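Local coordinates for protein glucose-6-phosphate dehydrogenase (Trypanosoma cruzi, PDB 5AQ1) that catalyses the oxidation of glucose 6-phosphate with NADP as hydride acceptor, the step that opens the pentose phosphate pathway, at residues V269-L274 with D461-A466; Q300-V305 with W467-P472. All blocks are in the same frame, centred on the assembly; numbering follows the deposited sequence.

Contacts 1 and 2 share helix 460-479, whose first turns meet helix 264-282 in contact 1 and whose next turns meet the end region of helix 291-302 in contact 2. Their centres lie about 8 Å apart and their side chains touch: Q271 NE2 sits over a face of the W467 indole, 3.2 Å from its CE2, I270 CG2 comes within 3.6 Å of Y470 CE1, and A465 CB packs 3.8 Å from L302 CB. Contact 1 reaches the active site, since H273 of 269-274 binds the sugar phosphate, while the side chain of Q271 is about 11 Å from NADPH. Contact 2 lies farther from the chain centre, about 18 Å against about 10 Å between centres.

Contact 1 of 2, residues V269-L274 with D461-A466; sequences VIQNHL and DELDAA. With BG6 (6-O-phosphono-beta-D-glucopyranose), chain F.
Q271 and A466 meet where helices 264-282 and 460-479 come close, their CA atoms 6.2 Å apart. The methyl of A466 points at helix 264-282, with CB 3.6 Å from the backbone O of Q271 and 3.8 Å from its NE2. Alanine suits this place because its single methyl lets the backbones come near. Q271 starts with CG anti to its backbone N (chi1 -179°) and then bends at chi2 (-86°), bringing the amide nitrogen toward A466. L463 joins from the preceding turn, its CD1 4.2 Å from Q271 NE2.

The side-chain hydrogen bonds of Q271 and N272 described here stay within 269-274. Q271 OE1 receives N272 ND2 at 3.3 Å, almost in line with the carbonyl bond. N272 OD1 accepts the backbone N of H273 at 2.7 Å, serving an N-H with no helical bond to the preceding turn, where the helix is kinked and closes a wide pi-type turn from V269 O to L274 N.

The ligand interaction belongs to H273, whose NE2 is hydrogen-bonded to BG6 O1 at 2.8 Å. O1, the hydroxyl of the carbon that is oxidised, lies at the edge of the imidazole and in its plane. D210 holds ND1, Y212 stacks on the ring, and N272 OD1 lies 3.2 Å above its plane, toward the rim; together they restrict its rotation. This is consistent with an Asp-His dyad in which, as in related enzymes, the histidine probably takes the C1 hydroxyl proton.

Around the contact, I270 and L274 pack on strand 361-366 of the mixed sheet, while E462 reaches helix 291-302 and forms a salt bridge with K298.

Contact 2 of 2, residues Q300-V305 with W467-P472; sequences QVLRQV and WRIYTP
I469, the residue that meets both L302 and V305, also lays its CG2 over the centre of one face of the Y470 ring, 3.4 Å above the plane. At the rim of that ring OH is hydrogen-bonded to T275, and the indole of W467 gives its NE1 in a weak bond to the backbone O of F183. The partner of helix 460-479 here is a type I beta turn, L302 to V305, in the same C-terminal domain; it carries the chain on from helix 291-302 and is closed by V305 N to L302 O at 3.2 Å.

The side chains meet through apolar atoms, and I469 CD1 also touches the backbone O of L302. I469 has CG1 anti to its carbonyl carbon (chi1 -68°), and an extended chi2 (164°) carries CD1 on to the turn. CD1 then lies 3.8 Å from V305 CB and 4.0 Å from L302 CD2, and both of these side chains cross the isoleucine at about a right angle. A long, branched residue suits a buried site that must fill two directions at once, and the compact valine lets the turn come close to the helix.

The turn is also tied down by Q304, whose OE1 is bonded to N353 and which packs on R385 of a third subunit. Within helix 460-479, the W467 carbonyl accepts from the backbone N of Y470, the backbone N of T471 and T471 OG1; the hydroxyl stands 2.6 Å from W467 O, 47° above the carbonyl plane.

Contact 1 of 2, residues V269-L274 with D461-A466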
# COMPACT_ATOMS: atom_id res chain seq x y z
N VAL B 269 -16.29 -19.49 -26.35
CA VAL B 269 -16.12 -18.12 -25.83
C VAL B 269 -15.17 -17.95 -24.64
O VAL B 269 -14.56 -16.89 -24.50
CB VAL B 269 -17.48 -17.48 -25.47
CG1 VAL B 269 -18.43 -17.53 -26.66
CG2 VAL B 269 -18.11 -18.16 -24.27
N ILE B 270 -15.03 -18.96 -23.79
CA ILE B 270 -14.21 -18.82 -22.58
C ILE B 270 -12.72 -18.88 -22.91
O ILE B 270 -11.96 -18.00 -22.49
CB ILE B 270 -14.56 -19.89 -21.52
CG1 ILE B 270 -15.99 -19.66 -21.02
CG2 ILE B 270 -13.58 -19.83 -20.35
CD1 ILE B 270 -16.47 -20.65 -19.98
N GLN B 271 -12.31 -19.88 -23.67
CA GLN B 271 -10.91 -20.08 -24.04
C GLN B 271 -10.30 -18.90 -24.81
O GLN B 271 -9.09 -18.68 -24.76
CB GLN B 271 -10.76 -21.36 -24.87
CG GLN B 271 -9.33 -21.69 -25.29
CD GLN B 271 -8.91 -21.00 -26.59
OE1 GLN B 271 -9.72 -20.46 -27.33
NE2 GLN B 271 -7.61 -21.03 -26.86
N ASN B 272 -11.15 -18.15 -25.51
CA ASN B 272 -10.69 -17.03 -26.33
C ASN B 272 -11.17 -15.68 -25.80
O ASN B 272 -10.39 -14.92 -25.23
CB ASN B 272 -11.06 -17.24 -27.81
CG ASN B 272 -12.44 -17.85 -27.99
OD1 ASN B 272 -13.45 -17.18 -27.77
ND2 ASN B 272 -12.49 -19.11 -28.40
N HIS B 273 -12.46 -15.38 -25.96
CA HIS B 273 -12.97 -14.04 -25.67
C HIS B 273 -12.73 -13.62 -24.21
O HIS B 273 -12.18 -12.56 -23.94
CB HIS B 273 -14.46 -13.94 -25.97
CG HIS B 273 -14.82 -14.20 -27.40
ND1 HIS B 273 -14.13 -13.63 -28.45
CD2 HIS B 273 -15.79 -14.96 -27.95
CE1 HIS B 273 -14.67 -14.03 -29.59
NE2 HIS B 273 -15.68 -14.84 -29.31
N LEU B 274 -13.15 -14.47 -23.28
CA LEU B 274 -13.10 -14.14 -21.86
C LEU B 274 -11.69 -14.28 -21.28
O LEU B 274 -11.35 -13.58 -20.32
CB LEU B 274 -14.11 -14.98 -21.07
CG LEU B 274 -15.56 -14.94 -21.57
CD1 LEU B 274 -16.49 -15.54 -20.52
CD2 LEU B 274 -16.02 -13.54 -21.93
N ASP B 461 2.22 -17.74 -29.05
CA ASP B 461 2.48 -18.19 -27.68
C ASP B 461 1.35 -17.81 -26.73
O ASP B 461 1.06 -18.53 -25.77
CB ASP B 461 3.84 -17.67 -27.18
CG ASP B 461 3.94 -16.15 -27.17
OD1 ASP B 461 3.22 -15.48 -27.95
OD2 ASP B 461 4.75 -15.62 -26.38
N GLU B 462 0.70 -16.68 -27.00
CA GLU B 462 -0.51 -16.25 -26.29
C GLU B 462 -1.63 -17.29 -26.43
O GLU B 462 -2.31 -17.61 -25.46
CB GLU B 462 -0.96 -14.90 -26.86
CG GLU B 462 -2.11 -14.22 -26.15
CD GLU B 462 -2.44 -12.86 -26.75
OE1 GLU B 462 -1.67 -12.38 -27.62
OE2 GLU B 462 -3.46 -12.25 -26.37
N LEU B 463 -1.79 -17.81 -27.64
CA LEU B 463 -2.78 -18.84 -27.92
C LEU B 463 -2.50 -20.14 -27.15
O LEU B 463 -3.41 -20.72 -26.56
CB LEU B 463 -2.79 -19.13 -29.43
CG LEU B 463 -3.92 -20.00 -29.99
CD1 LEU B 463 -5.28 -19.31 -29.95
CD2 LEU B 463 -3.53 -20.36 -31.41
N ASP B 464 -1.25 -20.58 -27.18
CA ASP B 464 -0.79 -21.77 -26.45
C ASP B 464 -1.05 -21.67 -24.94
O ASP B 464 -1.49 -22.64 -24.32
CB ASP B 464 0.71 -21.99 -26.69
CG ASP B 464 1.26 -23.19 -25.92
OD1 ASP B 464 0.97 -24.34 -26.31
OD2 ASP B 464 1.99 -22.99 -24.93
N ALA B 465 -0.78 -20.50 -24.37
CA ALA B 465 -1.00 -20.28 -22.94
C ALA B 465 -2.47 -20.42 -22.56
O ALA B 465 -2.80 -20.97 -21.51
CB ALA B 465 -0.48 -18.90 -22.54
N ALA B 466 -3.35 -19.95 -23.44
CA ALA B 466 -4.79 -20.05 -23.22
C ALA B 466 -5.27 -21.50 -23.24
O ALA B 466 -6.04 -21.91 -22.38
CB ALA B 466 -5.55 -19.22 -24.24
C1 BG6 F . -18.48 -15.91 -31.58
C2 BG6 F . -18.93 -17.25 -31.00
O1 BG6 F . -17.04 -15.84 -31.60
O5 BG6 F . -18.99 -14.85 -30.78
C3 BG6 F . -20.44 -17.29 -30.93
O2 BG6 F . -18.44 -18.34 -31.81
C4 BG6 F . -20.91 -16.11 -30.10
O3 BG6 F . -20.91 -18.51 -30.35
C5 BG6 F . -20.42 -14.81 -30.73
O4 BG6 F . -22.34 -16.12 -30.02
C6 BG6 F . -20.90 -13.59 -29.95
O6 BG6 F . -20.27 -12.41 -30.44
P BG6 F . -20.85 -10.96 -30.03
O1P BG6 F . -20.87 -10.98 -28.52
O2P BG6 F . -19.86 -9.98 -30.59
O3P BG6 F . -22.21 -10.93 -30.68

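Contact 2 of 2, residues Q300-V305 with W467-P472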
# COMPACT_ATOMS: atom_id res chain seq x y z
N GLN B 300 2.71 -13.47 -20.31
CA GLN B 300 3.34 -13.65 -19.00
C GLN B 300 2.33 -14.04 -17.93
O GLN B 300 2.55 -15.00 -17.19
CB GLN B 300 4.07 -12.36 -18.60
CG GLN B 300 4.78 -12.39 -17.25
CD GLN B 300 5.83 -13.47 -17.16
OE1 GLN B 300 6.42 -13.86 -18.15
NE2 GLN B 300 6.07 -13.97 -15.95
N VAL B 301 1.23 -13.30 -17.85
CA VAL B 301 0.21 -13.54 -16.83
C VAL B 301 -0.60 -14.81 -17.11
O VAL B 301 -0.95 -15.54 -16.18
CB VAL B 301 -0.73 -12.32 -16.62
CG1 VAL B 301 -1.68 -12.11 -17.79
CG2 VAL B 301 -1.52 -12.47 -15.33
N LEU B 302 -0.89 -15.09 -18.38
CA LEU B 302 -1.63 -16.31 -18.72
C LEU B 302 -0.87 -17.58 -18.34
O LEU B 302 -1.47 -18.57 -17.95
CB LEU B 302 -2.01 -16.34 -20.21
CG LEU B 302 -3.16 -15.43 -20.66
CD1 LEU B 302 -3.46 -15.71 -22.12
CD2 LEU B 302 -4.42 -15.61 -19.82
N ARG B 303 0.46 -17.54 -18.44
CA ARG B 303 1.30 -18.67 -18.02
C ARG B 303 1.32 -18.87 -16.50
O ARG B 303 1.77 -19.91 -16.01
CB ARG B 303 2.72 -18.52 -18.57
CG ARG B 303 2.80 -18.74 -20.08
CD ARG B 303 4.21 -18.58 -20.62
NE ARG B 303 5.11 -19.67 -20.23
CZ ARG B 303 6.13 -19.58 -19.37
NH1 ARG B 303 6.45 -18.43 -18.78
NH2 ARG B 303 6.86 -20.67 -19.11
N GLN B 304 0.83 -17.88 -15.75
CA GLN B 304 0.72 -17.96 -14.29
C GLN B 304 -0.67 -18.34 -13.80
O GLN B 304 -0.89 -18.47 -12.60
CB GLN B 304 1.12 -16.61 -13.68
CG GLN B 304 2.55 -16.22 -13.98
CD GLN B 304 2.89 -14.82 -13.51
OE1 GLN B 304 2.06 -14.13 -12.92
NE2 GLN B 304 4.11 -14.39 -13.77
N VAL B 305 -1.62 -18.52 -14.72
CA VAL B 305 -2.97 -18.95 -14.36
C VAL B 305 -2.95 -20.45 -14.09
O VAL B 305 -2.43 -21.22 -14.88
CB VAL B 305 -3.99 -18.64 -15.48
CG1 VAL B 305 -5.36 -19.18 -15.12
CG2 VAL B 305 -4.06 -17.14 -15.73
N TRP B 467 -4.81 -22.29 -24.22
CA TRP B 467 -5.22 -23.69 -24.32
C TRP B 467 -4.78 -24.52 -23.12
O TRP B 467 -5.48 -25.45 -22.71
CB TRP B 467 -4.70 -24.33 -25.61
CG TRP B 467 -5.56 -24.04 -26.80
CD1 TRP B 467 -5.19 -23.40 -27.95
CD2 TRP B 467 -6.95 -24.36 -26.96
NE1 TRP B 467 -6.25 -23.31 -28.81
CE2 TRP B 467 -7.35 -23.89 -28.23
CE3 TRP B 467 -7.90 -24.99 -26.15
CZ2 TRP B 467 -8.65 -24.03 -28.71
CZ3 TRP B 467 -9.19 -25.14 -26.62
CH2 TRP B 467 -9.55 -24.66 -27.89
N ARG B 468 -3.62 -24.20 -22.56
CA ARG B 468 -3.09 -24.94 -21.41
C ARG B 468 -3.94 -24.75 -20.16
O ARG B 468 -4.00 -25.63 -19.30
CB ARG B 468 -1.63 -24.55 -21.15
CG ARG B 468 -0.68 -25.19 -22.15
CD ARG B 468 0.73 -24.64 -22.06
NE ARG B 468 1.55 -25.18 -23.14
CZ ARG B 468 2.29 -26.29 -23.05
NH1 ARG B 468 2.35 -27.00 -21.93
NH2 ARG B 468 2.98 -26.69 -24.11
N ILE B 469 -4.63 -23.62 -20.07
CA ILE B 469 -5.51 -23.34 -18.94
C ILE B 469 -6.70 -24.31 -18.91
O ILE B 469 -7.07 -24.79 -17.84
CB ILE B 469 -6.01 -21.88 -18.97
CG1 ILE B 469 -4.84 -20.94 -18.69
CG2 ILE B 469 -7.12 -21.66 -17.95
CD1 ILE B 469 -5.09 -19.49 -19.06
N TYR B 470 -7.28 -24.59 -20.08
CA TYR B 470 -8.56 -25.29 -20.17
C TYR B 470 -8.49 -26.73 -20.68
O TYR B 470 -9.45 -27.48 -20.51
CB TYR B 470 -9.54 -24.49 -21.03
CG TYR B 470 -9.69 -23.07 -20.58
CD1 TYR B 470 -10.46 -22.74 -19.48
CD2 TYR B 470 -9.04 -22.04 -21.25
CE1 TYR B 470 -10.59 -21.43 -19.05
CE2 TYR B 470 -9.15 -20.73 -20.83
CZ TYR B 470 -9.93 -20.42 -19.73
OH TYR B 470 -10.05 -19.12 -19.30
N THR B 471 -7.37 -27.12 -21.30
CA THR B 471 -7.28 -28.43 -21.95
C THR B 471 -7.52 -29.61 -21.00
O THR B 471 -8.31 -30.50 -21.33
CB THR B 471 -5.95 -28.60 -22.72
OG1 THR B 471 -5.97 -27.74 -23.87
CG2 THR B 471 -5.75 -30.04 -23.18
N PRO B 472 -6.85 -29.64 -19.83
CA PRO B 472 -7.13 -30.71 -18.87
C PRO B 472 -8.61 -30.86 -18.53
O PRO B 472 -9.12 -31.99 -18.47
CB PRO B 472 -6.34 -30.30 -17.63
CG PRO B 472 -5.20 -29.50 -18.16
CD PRO B 472 -5.70 -28.81 -19.40